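PDB 6HKE: possible TctC subunit of the Tripartite Tricarboxylate Transport(TTT) Family from Rhodopseudomonas palustris, which binds malate and probably delivers C4-dicarboxylates to a tripartite tricarboxylate transporter as its periplasmic substrate-binding protein. Local coordinates for residues A[38-41]-A[42-45]; A[222-225]-A[226-229]; A[264-267]-A[268-272]; A[279-282]-A[283-286]; A[295-298]-A[299-302]. The protein carries 2 engineered substitutions. All blocks are in the same frame, centred on the assembly; numbering follows the deposited sequence.

Interaction 1. Residues A[38-41]-A[42-45]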
loop_
_atom_site.group_PDB
_atom_site.type_symbol
_atom_site.label_atom_id
_atom_site.label_comp_id
_atom_site.label_asym_id
_atom_site.label_seq_id
_atom_site.Cartn_x
_atom_site.Cartn_y
_atom_site.Cartn_z
ATOM N N THR A 38 -13.647 -2.151 7.178
ATOM C CA THR A 38 -14.836 -2.886 6.669
ATOM C C THR A 38 -15.682 -3.430 7.826
ATOM O O THR A 38 -16.922 -3.389 7.667
ATOM C CB THR A 38 -14.455 -3.969 5.655
ATOM O OG1 THR A 38 -13.588 -4.924 6.278
ATOM C CG2 THR A 38 -13.823 -3.343 4.427
ATOM N N ALA A 39 -15.079 -3.896 8.929
ATOM C CA ALA A 39 -15.848 -4.364 10.116
ATOM C C ALA A 39 -16.752 -3.233 10.629
ATOM O O ALA A 39 -17.949 -3.499 10.864
ATOM C CB ALA A 39 -14.949 -4.892 11.206
ATOM N N GLU A 40 -16.249 -1.999 10.720
ATOM C CA GLU A 40 -17.063 -0.858 11.222
ATOM C C GLU A 40 -18.112 -0.487 10.174
ATOM O O GLU A 40 -19.213 -0.113 10.581
ATOM C CB GLU A 40 -16.173 0.319 11.619
ATOM C CG GLU A 40 -15.366 0.065 12.890
ATOM C CD GLU A 40 -16.139 0.090 14.204
ATOM O OE1 GLU A 40 -17.345 -0.196 14.181
ATOM O OE2 GLU A 40 -15.537 0.417 15.256
ATOM N N MET A 41 -17.802 -0.647 8.881
ATOM C CA MET A 41 -18.702 -0.291 7.748
ATOM C C MET A 41 -20.040 -1.042 7.861
ATOM O O MET A 41 -21.069 -0.456 7.493
ATOM C CB MET A 41 -18.047 -0.593 6.398
ATOM C CG MET A 41 -17.137 0.522 5.900
ATOM S SD MET A 41 -16.126 0.047 4.450
ATOM C CE MET A 41 -17.344 0.120 3.138
ATOM N N ALA A 42 -20.049 -2.280 8.363
ATOM C CA ALA A 42 -21.273 -3.102 8.488
ATOM C C ALA A 42 -22.370 -2.345 9.262
ATOM O O ALA A 42 -23.540 -2.556 8.946
ATOM C CB ALA A 42 -20.937 -4.434 9.124
ATOM N N LYS A 43 -22.013 -1.474 10.209
ATOM C CA LYS A 43 -22.971 -0.685 11.047
ATOM C C LYS A 43 -23.790 0.288 10.192
ATOM O O LYS A 43 -24.954 0.535 10.532
ATOM C CB LYS A 43 -22.232 0.080 12.143
ATOM C CG LYS A 43 -21.552 -0.816 13.163
ATOM C CD LYS A 43 -20.978 -0.055 14.340
ATOM C CE LYS A 43 -20.190 -0.949 15.274
ATOM N NZ LYS A 43 -19.209 -0.175 16.074
ATOM N N THR A 44 -23.225 0.829 9.120
ATOM C CA THR A 44 -23.953 1.752 8.212
ATOM C C THR A 44 -24.705 0.939 7.154
ATOM O O THR A 44 -25.819 1.315 6.793
ATOM C CB THR A 44 -22.987 2.792 7.629
ATOM O OG1 THR A 44 -22.393 3.402 8.762
ATOM C CG2 THR A 44 -23.661 3.838 6.771
ATOM N N LEU A 45 -24.115 -0.130 6.646
ATOM C CA LEU A 45 -24.693 -0.870 5.499
ATOM C C LEU A 45 -25.854 -1.769 5.949
ATOM O O LEU A 45 -26.729 -1.993 5.116
ATOM C CB LEU A 45 -23.583 -1.677 4.814
ATOM C CG LEU A 45 -22.435 -0.844 4.259
ATOM C CD1 LEU A 45 -21.440 -1.743 3.572
ATOM C CD2 LEU A 45 -22.940 0.238 3.307
#
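Glu-40 and Lys-43 lie side by side on one flank of the helix and carry its one charged pair in this stretch. The carboxylate oxygen Glu-40 OE1 takes the ammonium Lys-43 NZ at 2.7 Å on its syn lone pair, the side of the other oxygen, in a salt bridge that is also a hydrogen bond. Glu-40 folds back to meet it: CG stands beside the backbone N and the chain bends at chi2 (-73°), while the lysine runs out extended beyond CG and lays its CE 3.1 Å from Glu-40 OE1. The glutamate also packs against Gln-265, and against Asp-267 and Val-268 of helix 266-274, so an alanine here would probably leave the ammonium of Lys-43 without its mate and open a gap beside Val-268.

Among the backbone bonds, the oxygen of Met-41 takes two N-H groups: Leu-45 N at 3.2 Å, in the carbonyl plane, and Thr-44 N at 3.0 Å, well above it. Lys-43 N reaches Glu-40 O at 3.1 Å, a step of three residues, whereas Ala-42 N has just weak bonds to Thr-38 O and Ala-39 O. The regular i-to-i+4 ladder is thus kinked near its end.

Leu-45 CG rests 3.5 Å from the carbonyl oxygen Met-41 O. The hydrophobic contacts of the two side chains are with the interior, Met-41 on Val-259 and Ile-49, Leu-45 on Ala-258. This is the C-terminal end of helix 29-45, the crossover helix of the beta-alpha-beta unit formed with strands 18-22 and 49-53, as expected in the alpha/beta fold of a periplasmic binding protein.

Interaction 2. Residues A[222-225]-A[226-229]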
loop_
_atom_site.group_PDB
_atom_site.type_symbol
_atom_site.label_atom_id
_atom_site.label_comp_id
_atom_site.label_asym_id
_atom_site.label_seq_id
_atom_site.Cartn_x
_atom_site.Cartn_y
_atom_site.Cartn_z
ATOM N N VAL A 222 13.619 7.821 12.978
ATOM C CA VAL A 222 13.915 7.461 11.557
ATOM C C VAL A 222 14.012 8.735 10.711
ATOM O O VAL A 222 13.041 9.474 10.596
ATOM C CB VAL A 222 12.835 6.513 11.006
ATOM C CG1 VAL A 222 13.067 6.189 9.537
ATOM C CG2 VAL A 222 12.711 5.246 11.843
ATOM N N PRO A 223 15.167 9.013 10.067
ATOM C CA PRO A 223 15.333 10.226 9.262
ATOM C C PRO A 223 14.588 10.162 7.921
ATOM O O PRO A 223 14.409 9.107 7.365
ATOM C CB PRO A 223 16.849 10.314 9.042
ATOM C CG PRO A 223 17.306 8.868 9.094
ATOM C CD PRO A 223 16.379 8.180 10.081
ATOM N N THR A 224 14.152 11.316 7.426
ATOM C CA THR A 224 13.532 11.425 6.085
ATOM C C THR A 224 14.613 11.078 5.071
ATOM O O THR A 224 15.811 11.189 5.416
ATOM C CB THR A 224 12.930 12.806 5.838
ATOM O OG1 THR A 224 13.984 13.748 6.003
ATOM C CG2 THR A 224 11.778 13.118 6.765
ATOM N N ALA A 225 14.208 10.645 3.882
ATOM C CA ALA A 225 15.139 10.407 2.764
ATOM C C ALA A 225 15.859 11.725 2.446
ATOM O O ALA A 225 17.053 11.664 2.095
ATOM C CB ALA A 225 14.389 9.848 1.592
ATOM N N ARG A 226 15.160 12.860 2.590
ATOM C CA ARG A 226 15.697 14.215 2.313
ATOM C C ARG A 226 16.913 14.442 3.209
ATOM O O ARG A 226 18.002 14.708 2.670
ATOM C CB ARG A 226 14.669 15.328 2.547
ATOM C CG ARG A 226 15.312 16.700 2.748
ATOM C CD ARG A 226 14.412 17.893 2.502
ATOM N NE ARG A 226 13.872 17.881 1.144
ATOM C CZ ARG A 226 14.455 18.404 0.058
ATOM N NH1 ARG A 226 15.630 19.003 0.134
ATOM N NH2 ARG A 226 13.855 18.314 -1.117
ATOM N N GLU A 227 16.740 14.323 4.529
ATOM C CA GLU A 227 17.795 14.718 5.494
ATOM C C GLU A 227 18.970 13.742 5.362
ATOM O O GLU A 227 20.077 14.184 5.613
ATOM C CB GLU A 227 17.200 14.962 6.892
ATOM C CG GLU A 227 16.762 13.728 7.632
ATOM C CD GLU A 227 16.195 14.015 9.017
ATOM O OE1 GLU A 227 17.010 14.240 9.935
ATOM O OE2 GLU A 227 14.944 13.978 9.188
ATOM N N ALA A 228 18.761 12.521 4.858
ATOM C CA ALA A 228 19.813 11.495 4.652
ATOM C C ALA A 228 20.388 11.549 3.221
ATOM O O ALA A 228 21.179 10.638 2.881
ATOM C CB ALA A 228 19.267 10.121 4.984
ATOM N N GLY A 229 20.031 12.569 2.423
ATOM C CA GLY A 229 20.678 12.920 1.140
ATOM C C GLY A 229 19.914 12.472 -0.106
ATOM O O GLY A 229 20.407 12.771 -1.206
#
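Glu-227 OE2 takes the backbone Thr-224 N at 3.3 Å, nearly straight at 168° and from above the carboxylate plane, a weak bond from Thr-224 OG1, and, from outside the turn, a salt bridge with Arg-215. In return Glu-227 N gives its hydrogen to Thr-224 OG1 at 3.2 Å. The two reciprocal side-chain-to-backbone bonds make the pattern of a capping box, here in a loop between strands 205-210 and 236-244 and leading into a type I turn, Arg-226 to Gly-229, instead of a regular helix.

The two side chains cross at about a right angle. Thr-224 OG1 sits between its own N and carbonyl carbon (chi1 58°), which aims it at the following backbone, and Glu-227 CG takes the same kind of position, bringing the carboxylate back over the threonine. Glu-227 CG also lies 3.7 Å from Pro-223 CB, whose ring packs on Arg-215 as well.

Ala-228 N bonds Thr-224 O at 3.3 Å, and a weak bond to Ala-225 O accompanies it. Pro-223 and Ala-225 tie the loop to Ile-210 through backbone bonds. Gly-229, at a phi of 102° that favours glycine, closes the turn with its N 3.0 Å from Arg-226 O.

Interaction 3. Residues A[264-267]-A[268-272]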
loop_
_atom_site.group_PDB
_atom_site.type_symbol
_atom_site.label_atom_id
_atom_site.label_comp_id
_atom_site.label_asym_id
_atom_site.label_seq_id
_atom_site.Cartn_x
_atom_site.Cartn_y
_atom_site.Cartn_z
ATOM N N ASP A 264 -14.632 7.538 11.451
ATOM C CA ASP A 264 -14.994 8.340 12.654
ATOM C C ASP A 264 -15.007 7.494 13.929
ATOM O O ASP A 264 -15.050 8.104 14.989
ATOM C CB ASP A 264 -16.389 8.954 12.526
ATOM C CG ASP A 264 -16.468 10.006 11.448
ATOM O OD1 ASP A 264 -15.406 10.618 11.153
ATOM O OD2 ASP A 264 -17.578 10.179 10.904
ATOM N N GLN A 265 -15.025 6.160 13.839
ATOM C CA GLN A 265 -15.026 5.286 15.038
ATOM C C GLN A 265 -13.686 5.431 15.764
ATOM O O GLN A 265 -12.644 5.378 15.110
ATOM C CB GLN A 265 -15.252 3.821 14.688
ATOM C CG GLN A 265 -16.637 3.523 14.146
ATOM C CD GLN A 265 -17.676 4.200 14.996
ATOM O OE1 GLN A 265 -18.223 5.233 14.617
ATOM N NE2 GLN A 265 -17.899 3.660 16.178
ATOM N N SER A 266 -13.735 5.616 17.080
ATOM C CA SER A 266 -12.550 5.749 17.951
ATOM C C SER A 266 -11.583 4.595 17.691
ATOM O O SER A 266 -10.370 4.856 17.612
ATOM C CB SER A 266 -12.925 5.783 19.390
ATOM O OG SER A 266 -11.777 6.106 20.153
ATOM N N ASP A 267 -12.123 3.383 17.583
ATOM C CA ASP A 267 -11.358 2.124 17.441
ATOM C C ASP A 267 -10.497 2.203 16.184
ATOM O O ASP A 267 -9.325 1.791 16.238
ATOM C CB ASP A 267 -12.280 0.917 17.328
ATOM C CG ASP A 267 -11.589 -0.345 17.786
ATOM O OD1 ASP A 267 -11.471 -0.505 19.015
ATOM O OD2 ASP A 267 -11.127 -1.123 16.910
ATOM N N VAL A 268 -11.077 2.714 15.100
ATOM C CA VAL A 268 -10.424 2.820 13.763
ATOM C C VAL A 268 -9.375 3.943 13.797
ATOM O O VAL A 268 -8.253 3.656 13.361
ATOM C CB VAL A 268 -11.481 2.990 12.646
ATOM C CG1 VAL A 268 -10.888 3.296 11.284
ATOM C CG2 VAL A 268 -12.337 1.745 12.552
ATOM N N ARG A 269 -9.689 5.134 14.337
ATOM C CA ARG A 269 -8.746 6.286 14.323
ATOM C C ARG A 269 -7.491 5.916 15.114
ATOM O O ARG A 269 -6.374 6.132 14.605
ATOM C CB ARG A 269 -9.323 7.556 14.943
ATOM C CG ARG A 269 -10.588 8.078 14.282
ATOM C CD ARG A 269 -11.094 9.251 15.093
ATOM N NE ARG A 269 -10.011 10.213 15.272
ATOM C CZ ARG A 269 -9.639 11.105 14.353
ATOM N NH1 ARG A 269 -10.240 11.158 13.178
ATOM N NH2 ARG A 269 -8.654 11.948 14.604
ATOM N N THR A 270 -7.665 5.348 16.307
ATOM C CA THR A 270 -6.537 5.041 17.213
ATOM C C THR A 270 -5.739 3.866 16.630
ATOM O O THR A 270 -4.496 3.930 16.726
ATOM C CB THR A 270 -6.994 4.882 18.666
ATOM O OG1 THR A 270 -7.754 3.686 18.756
ATOM C CG2 THR A 270 -7.820 6.054 19.152
ATOM N N ARG A 271 -6.373 2.868 16.001
ATOM C CA ARG A 271 -5.607 1.733 15.403
ATOM C C ARG A 271 -4.813 2.251 14.198
ATOM O O ARG A 271 -3.581 2.064 14.151
ATOM C CB ARG A 271 -6.505 0.547 15.060
ATOM C CG ARG A 271 -6.584 -0.522 16.151
ATOM C CD ARG A 271 -7.936 -1.234 16.126
ATOM N NE ARG A 271 -7.995 -2.671 16.414
ATOM C CZ ARG A 271 -7.743 -3.676 15.558
ATOM N NH1 ARG A 271 -7.863 -4.932 15.958
ATOM N NH2 ARG A 271 -7.335 -3.445 14.324
ATOM N N LEU A 272 -5.465 2.953 13.278
ATOM C CA LEU A 272 -4.763 3.537 12.102
ATOM C C LEU A 272 -3.583 4.395 12.579
ATOM O O LEU A 272 -2.452 4.131 12.128
ATOM C CB LEU A 272 -5.745 4.359 11.266
ATOM C CG LEU A 272 -6.667 3.559 10.348
ATOM C CD1 LEU A 272 -7.678 4.486 9.689
ATOM C CD2 LEU A 272 -5.873 2.814 9.286
#
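From Ser-266 the backbone winds into the first turn of helix 266-274, with Gln-265 at the N-cap position and its oxygen taking Arg-269 N at 3.1 Å nearly along the C=O axis, and Val-268 N in a weak bond. The next oxygen, Ser-266 O, is gripped twice by one residue: Thr-270 N at 3.0 Å and Thr-270 OG1 at 3.1 Å come from opposite faces of its plane. The threonine hydroxyl manages this because OG1 stands between its own N and carbonyl carbon (chi1 69°), bent back onto the turn before. Its methyl, CG2, lies beside the same oxygen and faces the serine hydroxyl at a looser distance.

Asp-267 and Arg-271, one turn apart, run side by side with their flat groups 34° from parallel. Asp-267 OD2 is 3.5 Å from Arg-271 NE, a salt bridge of charges alone, since the oxygen lies well out of the guanidinium plane and no N-H points at it. Closer still is the methylene, Arg-271 CD, 3.3 Å from Asp-267 OD2, so the carboxylate rests against the aliphatic part of the arginine. Arg-271 N meanwhile bonds Asp-267 O.

Arg-269 lays its CG 3.5 Å from Gln-265 O and carries on to Val-279. Val-268 is buried, its CB 3.6 Å from Gln-265 O, and Arg-271 packs on Leu-36 of helix 29-45 alongside. What results is the N-terminal turn of a surface amphipathic helix, with Val-268 and Leu-272 buried and Asp-267, Arg-269 and Arg-271 exposed, and with a side-chain hydroxyl reinforcing a main-chain bond.

Interaction 4. Residues A[279-282]-A[283-286]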
loop_
_atom_site.group_PDB
_atom_site.type_symbol
_atom_site.label_atom_id
_atom_site.label_comp_id
_atom_site.label_asym_id
_atom_site.label_seq_id
_atom_site.Cartn_x
_atom_site.Cartn_y
_atom_site.Cartn_z
ATOM N N VAL A 279 -5.809 9.166 9.141
ATOM C CA VAL A 279 -7.279 9.111 8.917
ATOM C C VAL A 279 -7.597 10.148 7.846
ATOM O O VAL A 279 -7.323 11.337 8.032
ATOM C CB VAL A 279 -8.051 9.385 10.216
ATOM C CG1 VAL A 279 -9.560 9.328 9.994
ATOM C CG2 VAL A 279 -7.619 8.423 11.311
ATOM N N PRO A 280 -8.192 9.759 6.697
ATOM C CA PRO A 280 -8.560 10.746 5.689
ATOM C C PRO A 280 -9.359 11.858 6.374
ATOM O O PRO A 280 -10.260 11.553 7.121
ATOM C CB PRO A 280 -9.382 9.929 4.676
ATOM C CG PRO A 280 -8.821 8.538 4.816
ATOM C CD PRO A 280 -8.572 8.396 6.306
ATOM N N ARG A 281 -9.000 13.111 6.127
ATOM C CA ARG A 281 -9.733 14.281 6.689
ATOM C C ARG A 281 -11.097 14.381 6.004
ATOM O O ARG A 281 -11.307 13.839 4.921
ATOM C CB ARG A 281 -8.883 15.545 6.544
ATOM C CG ARG A 281 -7.453 15.384 7.052
ATOM C CD ARG A 281 -6.638 16.665 6.954
ATOM N NE ARG A 281 -6.558 17.156 5.588
ATOM C CZ ARG A 281 -5.725 16.694 4.655
ATOM N NH1 ARG A 281 -5.761 17.207 3.437
ATOM N NH2 ARG A 281 -4.881 15.707 4.919
ATOM N N PRO A 282 -12.093 15.079 6.589
ATOM C CA PRO A 282 -13.413 15.163 5.958
ATOM C C PRO A 282 -13.349 15.619 4.490
ATOM O O PRO A 282 -14.023 15.009 3.677
ATOM C CB PRO A 282 -14.164 16.146 6.856
ATOM C CG PRO A 282 -13.502 15.944 8.209
ATOM C CD PRO A 282 -12.028 15.797 7.871
ATOM N N GLU A 283 -12.516 16.612 4.152
ATOM C CA GLU A 283 -12.451 17.142 2.761
ATOM C C GLU A 283 -11.751 16.144 1.815
ATOM O O GLU A 283 -11.719 16.431 0.596
ATOM C CB GLU A 283 -11.778 18.517 2.708
ATOM C CG GLU A 283 -10.255 18.480 2.745
ATOM C CD GLU A 283 -9.641 18.565 4.133
ATOM O OE1 GLU A 283 -10.379 18.349 5.136
ATOM O OE2 GLU A 283 -8.421 18.861 4.210
ATOM N N GLN A 284 -11.201 15.034 2.331
ATOM C CA GLN A 284 -10.492 14.003 1.520
ATOM C C GLN A 284 -11.418 12.816 1.211
ATOM O O GLN A 284 -10.938 11.871 0.561
ATOM C CB GLN A 284 -9.246 13.495 2.250
ATOM C CG GLN A 284 -8.025 14.404 2.200
ATOM C CD GLN A 284 -6.892 13.728 2.941
ATOM O OE1 GLN A 284 -6.799 13.780 4.166
ATOM N NE2 GLN A 284 -6.037 13.044 2.207
ATOM N N ARG A 285 -12.694 12.857 1.616
ATOM C CA ARG A 285 -13.544 11.640 1.702
ATOM C C ARG A 285 -14.469 11.480 0.485
ATOM O O ARG A 285 -14.968 10.360 0.296
ATOM C CB ARG A 285 -14.326 11.642 3.014
ATOM C CG ARG A 285 -13.454 11.246 4.196
ATOM C CD ARG A 285 -14.145 11.330 5.549
ATOM N NE ARG A 285 -13.185 11.289 6.648
ATOM C CZ ARG A 285 -13.503 11.132 7.932
ATOM N NH1 ARG A 285 -14.765 11.007 8.323
ATOM N NH2 ARG A 285 -12.548 11.093 8.834
ATOM N N ALA A 286 -14.689 12.513 -0.328
ATOM C CA ALA A 286 -15.462 12.400 -1.592
ATOM C C ALA A 286 -14.853 11.315 -2.498
ATOM O O ALA A 286 -13.638 11.114 -2.550
ATOM C CB ALA A 286 -15.538 13.745 -2.273
#
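A loop with a short 3-10 turn, in the link from helix 266-274 to helix 287-305, is drawn together by two arginines that serve it in different ways. Arg-285 reaches back, extended from CG to NE, and holds one backbone oxygen, Pro-280 O, side-on with two nitrogens: NE at 3.0 Å and NH2 at 2.9 Å. The oxygen lies in the guanidinium plane; NH2 arrives almost in line with the C=O, NE from above the carbonyl plane. Its third nitrogen, NH1, goes to Asp-264 and Ser-260, which fixes the rotation of the group, and its NH2 also lies against Val-279 CG1.

Arg-281 turns to the other side. Its NE and NH1 both meet Glu-283 OE2, at 2.9 Å and 3.2 Å, at the edge of the guanidinium and from one face of the carboxylate, whose plane is turned 60° away. Glu-283 comes round because its chain bends sharply at chi2. Over a face of the same guanidinium lies the amide of Gln-284, stacked at 24° with its CD 3.3 Å above the plane and offset toward the rim.

The 3-10 character shows in the main chain, where Gln-284 N bonds Arg-281 O at 2.9 Å and Arg-285 N bonds Pro-282 O, both three residues back. Gln-284 OE1 adds a return bond, taking Arg-281 N at 3.0 Å in a nearly straight line (171°) though from above the amide plane. Pro-280 and Pro-282 have no N-H to give; Pro-280 packs on Leu-107 and Leu-263, and Gln-284 lies against Leu-107 and Glu-110 of strand 102-118.

Interaction 5. Residues A[295-298]-A[299-302]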
loop_
_atom_site.group_PDB
_atom_site.type_symbol
_atom_site.label_atom_id
_atom_site.label_comp_id
_atom_site.label_asym_id
_atom_site.label_seq_id
_atom_site.Cartn_x
_atom_site.Cartn_y
_atom_site.Cartn_z
ATOM N N GLN A 295 -5.246 9.444 -10.770
ATOM C CA GLN A 295 -4.751 10.192 -11.962
ATOM C C GLN A 295 -3.311 10.656 -11.698
ATOM O O GLN A 295 -2.434 10.383 -12.544
ATOM C CB GLN A 295 -5.675 11.362 -12.302
ATOM C CG GLN A 295 -5.652 11.729 -13.773
ATOM C CD GLN A 295 -6.304 10.688 -14.654
ATOM O OE1 GLN A 295 -7.241 9.977 -14.261
ATOM N NE2 GLN A 295 -5.821 10.609 -15.885
ATOM N N GLU A 296 -3.071 11.281 -10.542
ATOM C CA GLU A 296 -1.744 11.823 -10.140
ATOM C C GLU A 296 -0.735 10.684 -9.975
ATOM O O GLU A 296 0.391 10.833 -10.454
ATOM C CB GLU A 296 -1.864 12.633 -8.851
ATOM C CG GLU A 296 -2.494 13.990 -9.074
ATOM C CD GLU A 296 -2.956 14.696 -7.811
ATOM O OE1 GLU A 296 -3.074 14.024 -6.762
ATOM O OE2 GLU A 296 -3.211 15.923 -7.881
ATOM N N GLU A 297 -1.128 9.581 -9.331
ATOM C CA GLU A 297 -0.230 8.412 -9.138
ATOM C C GLU A 297 0.148 7.835 -10.505
ATOM O O GLU A 297 1.337 7.585 -10.711
ATOM C CB GLU A 297 -0.841 7.329 -8.245
ATOM C CG GLU A 297 0.195 6.649 -7.362
ATOM C CD GLU A 297 1.063 7.598 -6.540
ATOM O OE1 GLU A 297 2.287 7.627 -6.778
ATOM O OE2 GLU A 297 0.528 8.307 -5.657
ATOM N N ILE A 298 -0.806 7.657 -11.414
ATOM C CA ILE A 298 -0.513 7.089 -12.767
ATOM C C ILE A 298 0.586 7.935 -13.428
ATOM O O ILE A 298 1.556 7.325 -13.915
ATOM C CB ILE A 298 -1.782 6.975 -13.640
ATOM C CG1 ILE A 298 -2.709 5.869 -13.131
ATOM C CG2 ILE A 298 -1.423 6.775 -15.110
ATOM C CD1 ILE A 298 -4.022 5.728 -13.886
ATOM N N SER A 299 0.450 9.269 -13.427
ATOM C CA SER A 299 1.357 10.227 -14.123
ATOM C C SER A 299 2.717 10.247 -13.431
ATOM O O SER A 299 3.746 10.294 -14.152
ATOM C CB SER A 299 0.816 11.641 -14.174
ATOM O OG SER A 299 -0.592 11.664 -14.238
ATOM N N ARG A 300 2.703 10.274 -12.093
ATOM C CA ARG A 300 3.917 10.320 -11.237
ATOM C C ARG A 300 4.839 9.161 -11.655
ATOM O O ARG A 300 6.007 9.424 -11.956
ATOM C CB ARG A 300 3.489 10.332 -9.761
ATOM C CG ARG A 300 4.621 10.477 -8.759
ATOM C CD ARG A 300 5.340 9.157 -8.546
ATOM N NE ARG A 300 6.533 9.228 -7.699
ATOM C CZ ARG A 300 6.550 9.093 -6.375
ATOM N NH1 ARG A 300 7.705 9.165 -5.738
ATOM N NH2 ARG A 300 5.432 8.891 -5.695
ATOM N N TRP A 301 4.320 7.933 -11.749
ATOM C CA TRP A 301 5.131 6.723 -12.062
ATOM C C TRP A 301 5.456 6.627 -13.554
ATOM O O TRP A 301 6.428 5.921 -13.868
ATOM C CB TRP A 301 4.449 5.455 -11.541
ATOM C CG TRP A 301 4.456 5.447 -10.048
ATOM C CD1 TRP A 301 3.447 5.850 -9.231
ATOM C CD2 TRP A 301 5.578 5.171 -9.194
ATOM N NE1 TRP A 301 3.832 5.765 -7.925
ATOM C CE2 TRP A 301 5.140 5.368 -7.869
ATOM C CE3 TRP A 301 6.887 4.740 -9.412
ATOM C CZ2 TRP A 301 5.963 5.147 -6.769
ATOM C CZ3 TRP A 301 7.702 4.534 -8.324
ATOM C CH2 TRP A 301 7.241 4.717 -7.023
ATOM N N GLU A 302 4.673 7.268 -14.427
ATOM C CA GLU A 302 5.036 7.463 -15.858
ATOM C C GLU A 302 6.297 8.340 -15.923
ATOM O O GLU A 302 7.167 7.993 -16.700
ATOM C CB GLU A 302 3.867 8.039 -16.659
ATOM C CG GLU A 302 2.914 6.976 -17.199
ATOM C CD GLU A 302 1.507 7.438 -17.595
ATOM O OE1 GLU A 302 1.158 8.615 -17.336
ATOM O OE2 GLU A 302 0.739 6.605 -18.145
#
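Glu-297 leaves helix 287-305 and bends at chi2 (52°), which carries its carboxylate along the helix toward Trp-301, one turn on. From CB the chain passes to CG, which lies in the plane of the indole at its edge, 3.8 Å from Trp-301 NE1; CD follows close by. At the tip OE1 sits 2.7 Å from Trp-301 NE1, but the bond is bent (126°) and counts as weak, the carboxylate and ring planes standing 48° apart. OE1 also faces Arg-300 NH2 at 3.6 Å, a long salt bridge near the edge of the guanidinium, while OE2 bonds Trp-238 NE1. Arg-300 CD lies 3.7 Å above the ring plane of Trp-301, offset toward its rim, and Arg-300 NH1 goes to Gln-234 O. The indole packs on Ala-153 and Leu-157 of helix 150-162.

On the far flank Ser-299 OG doubles the backbone bond, reaching Gln-295 O at 2.8 Å from the face opposite Ser-299 N.

A leucine in place of Glu-297 would probably leave the N-H groups of Trp-301 and Trp-238 without this acceptor and Arg-300 NH2 without its nearby negative charge. A buried carboxylate set between two indole N-H groups and a guanidinium has its charge countered, which is likely to keep it ionised.

Overall arrangement
Interactions 1, 3 and 4 form one neighbourhood: 1 and 3 touch by packing, 3 and 4 through a salt bridge. Interactions 3 and 4 are surface contacts, whereas 1, 2 and 5 are partly buried. Interactions 1, 3 and 5 ride on helices, 2 and 4 lie in loops. Side chains grip the backbone in interactions 2 to 5; in the helices of 3 and 5 they add to the main-chain ladder, in the loops they stand in for it. Interaction 2 stands apart, its centre about 39 Å from that of interaction 1 on the opposite side of the chain's centre. Interaction 5 alone brings an aromatic ring, the Trp-301 side chain about 10 Å from bound D-malate.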